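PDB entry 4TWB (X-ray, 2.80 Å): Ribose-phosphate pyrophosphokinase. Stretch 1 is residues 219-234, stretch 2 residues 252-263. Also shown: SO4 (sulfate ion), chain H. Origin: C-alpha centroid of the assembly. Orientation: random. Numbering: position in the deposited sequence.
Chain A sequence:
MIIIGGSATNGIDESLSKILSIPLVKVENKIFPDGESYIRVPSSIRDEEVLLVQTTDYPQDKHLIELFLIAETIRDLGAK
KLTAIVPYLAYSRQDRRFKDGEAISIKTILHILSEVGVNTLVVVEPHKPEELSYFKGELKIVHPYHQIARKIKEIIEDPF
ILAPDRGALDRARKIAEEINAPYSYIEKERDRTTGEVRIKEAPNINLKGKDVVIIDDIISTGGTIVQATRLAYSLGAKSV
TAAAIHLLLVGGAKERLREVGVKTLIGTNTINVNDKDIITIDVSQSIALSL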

ATOM      1  N   ILE A 219      -3.860  -2.828  21.088  1.00 37.76           N
ATOM      2  CA  ILE A 219      -2.735  -2.303  21.853  1.00 39.42           C
ATOM      3  C   ILE A 219      -1.568  -1.988  20.909  1.00 48.91           C
ATOM      4  O   ILE A 219      -0.956  -2.889  20.327  1.00 46.30           O
ATOM      5  CB  ILE A 219      -2.301  -3.266  22.974  1.00 40.81           C
ATOM      6  CG1 ILE A 219      -3.385  -3.345  24.050  1.00 41.24           C
ATOM      7  CG2 ILE A 219      -1.015  -2.798  23.614  1.00 38.10           C
ATOM      8  CD1 ILE A 219      -3.088  -4.367  25.122  1.00 29.26           C
ATOM      9  N   SER A 220      -1.285  -0.697  20.741  1.00 57.61           N
ATOM     10  CA  SER A 220      -0.227  -0.238  19.839  1.00 52.26           C
ATOM     11  C   SER A 220       1.028   0.142  20.602  1.00 47.01           C
ATOM     12  O   SER A 220       1.965  -0.643  20.704  1.00 45.37           O
ATOM     13  CB  SER A 220      -0.688   0.970  19.024  1.00 51.63           C
ATOM     14  OG  SER A 220      -1.522   0.581  17.953  1.00 76.29           O
ATOM     15  N   THR A 221       1.042   1.367  21.113  1.00 48.71           N
ATOM     16  CA  THR A 221       2.157   1.856  21.899  1.00 57.48           C
ATOM     17  C   THR A 221       2.074   1.239  23.289  1.00 66.90           C
ATOM     18  O   THR A 221       3.089   0.885  23.892  1.00 57.52           O
ATOM     19  CB  THR A 221       2.136   3.395  22.015  1.00 54.23           C
ATOM     20  OG1 THR A 221       0.992   3.810  22.770  1.00 62.26           O
ATOM     21  CG2 THR A 221       2.076   4.041  20.651  1.00 40.89           C
ATOM     22  N   GLY A 222       0.845   1.100  23.778  1.00 70.32           N
ATOM     23  CA  GLY A 222       0.592   0.531  25.086  1.00 61.57           C
ATOM     24  C   GLY A 222       0.372   1.615  26.125  1.00 63.52           C
ATOM     25  O   GLY A 222       0.374   1.353  27.321  1.00 61.25           O
ATOM     26  N   GLY A 223       0.179   2.842  25.656  1.00 67.34           N
ATOM     27  CA  GLY A 223       0.022   3.986  26.533  1.00 53.85           C
ATOM     28  C   GLY A 223      -1.196   3.920  27.434  1.00 67.20           C
ATOM     29  O   GLY A 223      -1.101   4.204  28.630  1.00 67.51           O
ATOM     30  N   THR A 224      -2.342   3.544  26.872  1.00 71.00           N
ATOM     31  CA  THR A 224      -3.581   3.518  27.638  1.00 64.19           C
ATOM     32  C   THR A 224      -3.501   2.410  28.675  1.00 58.75           C
ATOM     33  O   THR A 224      -3.982   2.553  29.799  1.00 63.27           O
ATOM     34  CB  THR A 224      -4.816   3.290  26.735  1.00 79.94           C
ATOM     35  OG1 THR A 224      -4.444   3.396  25.354  1.00 90.46           O
ATOM     36  CG2 THR A 224      -5.906   4.307  27.050  1.00 67.82           C
ATOM     37  N   ILE A 225      -2.880   1.303  28.288  1.00 57.30           N
ATOM     38  CA  ILE A 225      -2.730   0.140  29.155  1.00 55.06           C
ATOM     39  C   ILE A 225      -1.770   0.420  30.306  1.00 61.24           C
ATOM     40  O   ILE A 225      -1.934  -0.111  31.402  1.00 63.06           O
ATOM     41  CB  ILE A 225      -2.237  -1.084  28.349  1.00 54.83           C
ATOM     42  CG1 ILE A 225      -3.244  -1.435  27.244  1.00 62.14           C
ATOM     43  CG2 ILE A 225      -1.972  -2.280  29.257  1.00 30.51           C
ATOM     44  CD1 ILE A 225      -4.627  -1.802  27.760  1.00 46.37           C
ATOM     45  N   VAL A 226      -0.774   1.263  30.061  1.00 63.85           N
ATOM     46  CA  VAL A 226       0.192   1.609  31.100  1.00 60.48           C
ATOM     47  C   VAL A 226      -0.417   2.520  32.157  1.00 56.17           C
ATOM     48  O   VAL A 226      -0.252   2.289  33.340  1.00 48.56           O
ATOM     49  CB  VAL A 226       1.460   2.264  30.529  1.00 58.32           C
ATOM     50  CG1 VAL A 226       2.201   3.008  31.618  1.00 59.62           C
ATOM     51  CG2 VAL A 226       2.358   1.216  29.900  1.00 56.63           C
ATOM     52  N   GLN A 227      -1.118   3.560  31.729  1.00 58.59           N
ATOM     53  CA  GLN A 227      -1.818   4.425  32.677  1.00 63.13           C
ATOM     54  C   GLN A 227      -2.834   3.643  33.490  1.00 68.64           C
ATOM     55  O   GLN A 227      -3.054   3.939  34.658  1.00 81.63           O
ATOM     56  CB  GLN A 227      -2.514   5.584  31.968  1.00 64.27           C
ATOM     57  CG  GLN A 227      -1.557   6.633  31.437  1.00100.30           C
ATOM     58  CD  GLN A 227      -2.259   7.931  31.093  1.00124.42           C
ATOM     59  OE1 GLN A 227      -3.413   8.143  31.473  1.00117.02           O
ATOM     60  NE2 GLN A 227      -1.565   8.809  30.373  1.00116.39           N
ATOM     61  N   ALA A 228      -3.453   2.642  32.872  1.00 60.63           N
ATOM     62  CA  ALA A 228      -4.435   1.816  33.570  1.00 53.75           C
ATOM     63  C   ALA A 228      -3.782   0.834  34.540  1.00 52.77           C
ATOM     64  O   ALA A 228      -4.361   0.505  35.558  1.00 62.37           O
ATOM     65  CB  ALA A 228      -5.304   1.079  32.580  1.00 60.00           C
ATOM     66  N   THR A 229      -2.577   0.365  34.223  1.00 54.48           N
ATOM     67  CA  THR A 229      -1.849  -0.522  35.125  1.00 49.90           C
ATOM     68  C   THR A 229      -1.456   0.186  36.430  1.00 60.49           C
ATOM     69  O   THR A 229      -1.345  -0.452  37.467  1.00 66.08           O
ATOM     70  CB  THR A 229      -0.615  -1.137  34.438  1.00 42.96           C
ATOM     71  OG1 THR A 229      -1.043  -1.969  33.361  1.00 39.04           O
ATOM     72  CG2 THR A 229       0.178  -1.978  35.400  1.00 42.16           C
ATOM     73  N   ARG A 230      -1.260   1.501  36.378  1.00 64.76           N
ATOM     74  CA  ARG A 230      -0.976   2.297  37.569  1.00 51.57           C
ATOM     75  C   ARG A 230      -2.152   2.257  38.526  1.00 62.57           C
ATOM     76  O   ARG A 230      -2.033   1.733  39.625  1.00 76.25           O
ATOM     77  CB  ARG A 230      -0.715   3.758  37.216  1.00 74.93           C
ATOM     78  CG  ARG A 230       0.301   3.990  36.136  1.00 83.47           C
ATOM     79  CD  ARG A 230       1.710   3.759  36.606  1.00 70.50           C
ATOM     80  NE  ARG A 230       2.644   4.292  35.619  1.00 77.45           N
ATOM     81  CZ  ARG A 230       3.963   4.204  35.705  1.00 85.03           C
ATOM     82  NH1 ARG A 230       4.529   3.600  36.742  1.00 79.54           N
ATOM     83  NH2 ARG A 230       4.712   4.722  34.747  1.00 66.39           N
ATOM     84  N   LEU A 231      -3.281   2.832  38.117  1.00 52.98           N
ATOM     85  CA  LEU A 231      -4.480   2.825  38.950  1.00 55.59           C
ATOM     86  C   LEU A 231      -4.718   1.467  39.593  1.00 62.33           C
ATOM     87  O   LEU A 231      -5.107   1.384  40.758  1.00 76.29           O
ATOM     88  CB  LEU A 231      -5.721   3.223  38.156  1.00 50.47           C
ATOM     89  CG  LEU A 231      -5.919   4.719  37.949  1.00 81.44           C
ATOM     90  CD1 LEU A 231      -5.081   5.189  36.770  1.00 83.09           C
ATOM     91  CD2 LEU A 231      -7.397   5.038  37.739  1.00 75.73           C
ATOM     92  N   ALA A 232      -4.489   0.406  38.831  1.00 50.17           N
ATOM     93  CA  ALA A 232      -4.715  -0.945  39.313  1.00 66.30           C
ATOM     94  C   ALA A 232      -3.838  -1.267  40.524  1.00 65.51           C
ATOM     95  O   ALA A 232      -4.334  -1.690  41.563  1.00 62.58           O
ATOM     96  CB  ALA A 232      -4.489  -1.954  38.199  1.00 56.01           C
ATOM     97  N   TYR A 233      -2.536  -1.064  40.384  1.00 62.47           N
ATOM     98  CA  TYR A 233      -1.610  -1.342  41.467  1.00 63.75           C
ATOM     99  C   TYR A 233      -1.823  -0.389  42.637  1.00 70.18           C
ATOM    100  O   TYR A 233      -1.691  -0.781  43.796  1.00 66.53           O
ATOM    101  CB  TYR A 233      -0.164  -1.304  40.968  1.00 55.50           C
ATOM    102  CG  TYR A 233       0.243  -2.565  40.243  1.00 57.76           C
ATOM    103  CD1 TYR A 233       0.161  -3.796  40.874  1.00 51.47           C
ATOM    104  CD2 TYR A 233       0.712  -2.530  38.930  1.00 56.25           C
ATOM    105  CE1 TYR A 233       0.528  -4.963  40.230  1.00 62.66           C
ATOM    106  CE2 TYR A 233       1.085  -3.697  38.271  1.00 60.52           C
ATOM    107  CZ  TYR A 233       0.990  -4.915  38.928  1.00 66.94           C
ATOM    108  OH  TYR A 233       1.348  -6.096  38.302  1.00 58.08           O
ATOM    109  N   SER A 234      -2.169   0.856  42.330  1.00 60.52           N
ATOM    110  CA  SER A 234      -2.490   1.839  43.356  1.00 60.83           C
ATOM    111  C   SER A 234      -3.911   1.655  43.879  1.00 65.97           C
ATOM    112  O   SER A 234      -4.498   2.567  44.447  1.00 73.35           O
ATOM    113  CB  SER A 234      -2.312   3.258  42.824  1.00 59.92           C
ATOM    114  OG  SER A 234      -3.550   3.782  42.373  1.00 56.09           O
ATOM    115  N   GLY A 252       8.610   0.224  21.640  1.00 71.47           N
ATOM    116  CA  GLY A 252       8.764  -0.034  23.062  1.00 90.55           C
ATOM    117  C   GLY A 252       7.752  -1.038  23.588  1.00 84.88           C
ATOM    118  O   GLY A 252       8.118  -2.096  24.099  1.00 71.67           O
ATOM    119  N   ALA A 253       6.479  -0.683  23.448  1.00 81.42           N
ATOM    120  CA  ALA A 253       5.334  -1.498  23.867  1.00 66.97           C
ATOM    121  C   ALA A 253       5.614  -2.681  24.791  1.00 68.49           C
ATOM    122  O   ALA A 253       5.339  -2.605  25.986  1.00 62.79           O
ATOM    123  CB  ALA A 253       4.542  -1.957  22.661  1.00 72.20           C
ATOM    124  N   LYS A 254       6.127  -3.780  24.239  1.00 66.84           N
ATOM    125  CA  LYS A 254       6.320  -4.993  25.027  1.00 62.80           C
ATOM    126  C   LYS A 254       7.152  -4.743  26.283  1.00 75.47           C
ATOM    127  O   LYS A 254       6.811  -5.220  27.366  1.00 73.40           O
ATOM    128  CB  LYS A 254       6.947  -6.109  24.193  1.00 66.96           C
ATOM    129  CG  LYS A 254       7.071  -7.427  24.957  1.00 83.47           C
ATOM    130  CD  LYS A 254       7.572  -8.557  24.073  1.00 86.89           C
ATOM    131  CE  LYS A 254       7.733  -9.846  24.863  1.00 87.32           C
ATOM    132  NZ  LYS A 254       8.170 -10.967  23.990  1.00 89.68           N
ATOM    133  N   GLU A 255       8.238  -3.992  26.135  1.00 82.06           N
ATOM    134  CA  GLU A 255       9.089  -3.661  27.272  1.00 78.33           C
ATOM    135  C   GLU A 255       8.466  -2.581  28.159  1.00 64.50           C
ATOM    136  O   GLU A 255       8.476  -2.692  29.380  1.00 70.13           O
ATOM    137  CB  GLU A 255      10.490  -3.237  26.817  1.00 74.56           C
ATOM    138  CG  GLU A 255      11.490  -3.083  27.975  1.00 91.22           C
ATOM    139  CD  GLU A 255      11.580  -4.331  28.859  1.00110.55           C
ATOM    140  OE1 GLU A 255      11.539  -5.458  28.310  1.00108.73           O
ATOM    141  OE2 GLU A 255      11.691  -4.184  30.101  1.00 90.26           O
ATOM    142  N   ARG A 256       7.925  -1.540  27.541  1.00 62.90           N
ATOM    143  CA  ARG A 256       7.277  -0.463  28.277  1.00 65.38           C
ATOM    144  C   ARG A 256       6.225  -1.015  29.240  1.00 69.28           C
ATOM    145  O   ARG A 256       5.940  -0.406  30.273  1.00 74.12           O
ATOM    146  CB  ARG A 256       6.647   0.543  27.304  1.00 75.21           C
ATOM    147  CG  ARG A 256       6.146   1.848  27.927  1.00 69.17           C
ATOM    148  CD  ARG A 256       5.574   2.800  26.856  1.00 79.86           C
ATOM    149  NE  ARG A 256       6.592   3.190  25.867  1.00119.10           N
ATOM    150  CZ  ARG A 256       6.566   2.872  24.573  1.00105.85           C
ATOM    151  NH1 ARG A 256       5.563   2.166  24.072  1.00 95.05           N
ATOM    152  NH2 ARG A 256       7.542   3.271  23.772  1.00 93.87           N
ATOM    153  N   LEU A 257       5.662  -2.174  28.904  1.00 67.88           N
ATOM    154  CA  LEU A 257       4.640  -2.813  29.735  1.00 63.22           C
ATOM    155  C   LEU A 257       5.234  -3.665  30.856  1.00 70.30           C
ATOM    156  O   LEU A 257       4.785  -3.591  31.993  1.00 72.16           O
ATOM    157  CB  LEU A 257       3.675  -3.649  28.885  1.00 54.44           C
ATOM    158  CG  LEU A 257       2.644  -2.861  28.065  1.00 54.87           C
ATOM    159  CD1 LEU A 257       1.832  -3.786  27.188  1.00 42.25           C
ATOM    160  CD2 LEU A 257       1.727  -2.043  28.947  1.00 51.03           C
ATOM    161  N   ARG A 258       6.232  -4.481  30.531  1.00 70.53           N
ATOM    162  CA  ARG A 258       6.933  -5.277  31.533  1.00 66.57           C
ATOM    163  C   ARG A 258       7.460  -4.387  32.654  1.00 73.23           C
ATOM    164  O   ARG A 258       7.442  -4.772  33.827  1.00 72.49           O
ATOM    165  CB  ARG A 258       8.084  -6.061  30.887  1.00 75.51           C
ATOM    166  CG  ARG A 258       8.992  -6.791  31.868  1.00 84.91           C
ATOM    167  CD  ARG A 258       9.963  -7.726  31.152  1.00105.32           C
ATOM    168  NE  ARG A 258       9.275  -8.774  30.395  1.00141.92           N
ATOM    169  CZ  ARG A 258       9.331  -8.918  29.071  1.00145.90           C
ATOM    170  NH1 ARG A 258      10.058  -8.086  28.331  1.00120.32           N
ATOM    171  NH2 ARG A 258       8.665  -9.904  28.481  1.00128.75           N
ATOM    172  N   GLU A 259       7.913  -3.190  32.287  1.00 74.22           N
ATOM    173  CA  GLU A 259       8.474  -2.241  33.247  1.00 73.67           C
ATOM    174  C   GLU A 259       7.454  -1.757  34.284  1.00 64.07           C
ATOM    175  O   GLU A 259       7.797  -1.541  35.443  1.00 80.15           O
ATOM    176  CB  GLU A 259       9.107  -1.043  32.524  1.00 78.57           C
ATOM    177  CG  GLU A 259      10.518  -1.297  31.975  1.00 88.00           C
ATOM    178  CD  GLU A 259      10.980  -0.233  30.975  1.00100.46           C
ATOM    179  OE1 GLU A 259      11.953  -0.496  30.229  1.00 86.82           O
ATOM    180  OE2 GLU A 259      10.372   0.863  30.934  1.00 80.59           O
ATOM    181  N   VAL A 260       6.206  -1.582  33.862  1.00 69.23           N
ATOM    182  CA  VAL A 260       5.134  -1.165  34.763  1.00 55.55           C
ATOM    183  C   VAL A 260       4.496  -2.381  35.431  1.00 63.10           C
ATOM    184  O   VAL A 260       3.534  -2.255  36.187  1.00 63.40           O
ATOM    185  CB  VAL A 260       4.068  -0.330  34.031  1.00 54.15           C
ATOM    186  CG1 VAL A 260       3.058   0.225  35.004  1.00 64.94           C
ATOM    187  CG2 VAL A 260       4.726   0.808  33.288  1.00 78.95           C
ATOM    188  N   GLY A 261       5.043  -3.559  35.143  1.00 53.04           N
ATOM    189  CA  GLY A 261       4.652  -4.773  35.832  1.00 53.79           C
ATOM    190  C   GLY A 261       3.504  -5.571  35.237  1.00 75.83           C
ATOM    191  O   GLY A 261       2.824  -6.304  35.950  1.00 84.56           O
ATOM    192  N   VAL A 262       3.272  -5.440  33.938  1.00 77.19           N
ATOM    193  CA  VAL A 262       2.307  -6.305  33.289  1.00 58.54           C
ATOM    194  C   VAL A 262       2.980  -7.653  33.035  1.00 68.76           C
ATOM    195  O   VAL A 262       3.876  -7.787  32.200  1.00 55.64           O
ATOM    196  CB  VAL A 262       1.734  -5.690  32.010  1.00 55.32           C
ATOM    197  CG1 VAL A 262       0.915  -6.717  31.261  1.00 41.41           C
ATOM    198  CG2 VAL A 262       0.888  -4.479  32.346  1.00 48.07           C
ATOM    199  N   LYS A 263       2.549  -8.648  33.798  1.00 80.86           N
ATOM    200  CA  LYS A 263       3.160  -9.965  33.768  1.00 83.31           C
ATOM    201  C   LYS A 263       2.901 -10.654  32.434  1.00 73.93           C
ATOM    202  O   LYS A 263       3.832 -11.016  31.714  1.00 64.86           O
ATOM    203  CB  LYS A 263       2.602 -10.823  34.916  1.00 84.42           C
ATOM    204  CG  LYS A 263       3.378 -12.112  35.168  1.00107.98           C
ATOM    205  CD  LYS A 263       2.581 -13.109  36.008  1.00100.46           C
ATOM    206  CE  LYS A 263       2.157 -12.512  37.343  1.00108.61           C
ATOM    207  NZ  LYS A 263       1.443 -13.507  38.199  1.00 81.00           N
TER
HETATM  208  S   SO4 H 302      -2.374   2.788  22.193  1.00114.87           S
HETATM  209  O1  SO4 H 302      -2.061   3.640  23.335  1.00 93.55           O
HETATM  210  O2  SO4 H 302      -3.809   2.838  21.925  1.00 86.80           O
HETATM  211  O3  SO4 H 302      -1.981   1.413  22.501  1.00 66.76           O
HETATM  212  O4  SO4 H 302      -1.634   3.276  21.019  1.00 95.68           O

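Two polar contacts mark the two ends of this interface, and an apolar seam runs between them. At the C-terminal end, the phenol of Tyr233 donates a hydrogen bond from OH to Gly261 O (2.8 Å); the acceptor lies near the plane of the ring, at its edge, where a hydroxyl proton can reach it. At the N-terminal end, Arg256 NH1 donates to Thr221 O at 2.8 Å, but the N-H...O angle of 122° makes this bond weak despite the short distance. The same carbonyl takes a CA-H...O contact from Ala253, with Ala253 CA 3.3 Å from Thr221 O, so the backbones come close here: the CA atoms of Thr221 and Ala253 are 5.0 Å apart.

The helices 223-233 and 253-259 run almost parallel, 5° apart in direction, with their axes 10.0 Å from each other at closest approach. Gly222 caps the first helix. Its phi of 99° suits glycine, and a CB there would point at the second stretch, 3.7 Å from Leu257 CG. Gly261, with positive phi, closes the second helix in a Schellman motif, its N bonding to Arg258 O (3.0 Å) while Val262 N reaches back to Leu257 O (3.1 Å). A CB on Gly261 would sit tightly, 3.4 Å from Tyr233 CE2.

Between the ends the packing is aliphatic. The CB of Leu257 points sideways, but the end of its side chain comes nearer, placing CD2 3.5 Å from Val226 CG2 and 3.7 Å from Ile225 CG2. Val260 has the largest area covered by the other stretch: its CG2 meets Val226 CG1 at 3.7 Å, and its CG1 lies 3.6 Å from Thr229 CG2. That methyl is available for packing while the hydroxyl of Thr229 is occupied within its own helix, OG1 donating to Ile225 O at 2.8 Å. Farther out, the guanidinium of Arg230 offers one face to Val260, NH1 standing 4.1 Å from Val260 CG1, a contact without a polar partner.

Beside the interface, the loop leading into helix 223-233 wraps a sulfate ion, probably from the crystallisation liquor. Backbone amides supply much of the grip: Ser220 N to O3 of the sulfate (2.8 Å), Gly222 N to the same O3 (3.1 Å) and Thr221 N to sulfate O4 (3.3 Å). Thus the loop turns amides to the anion while Thr221 O faces the second stretch.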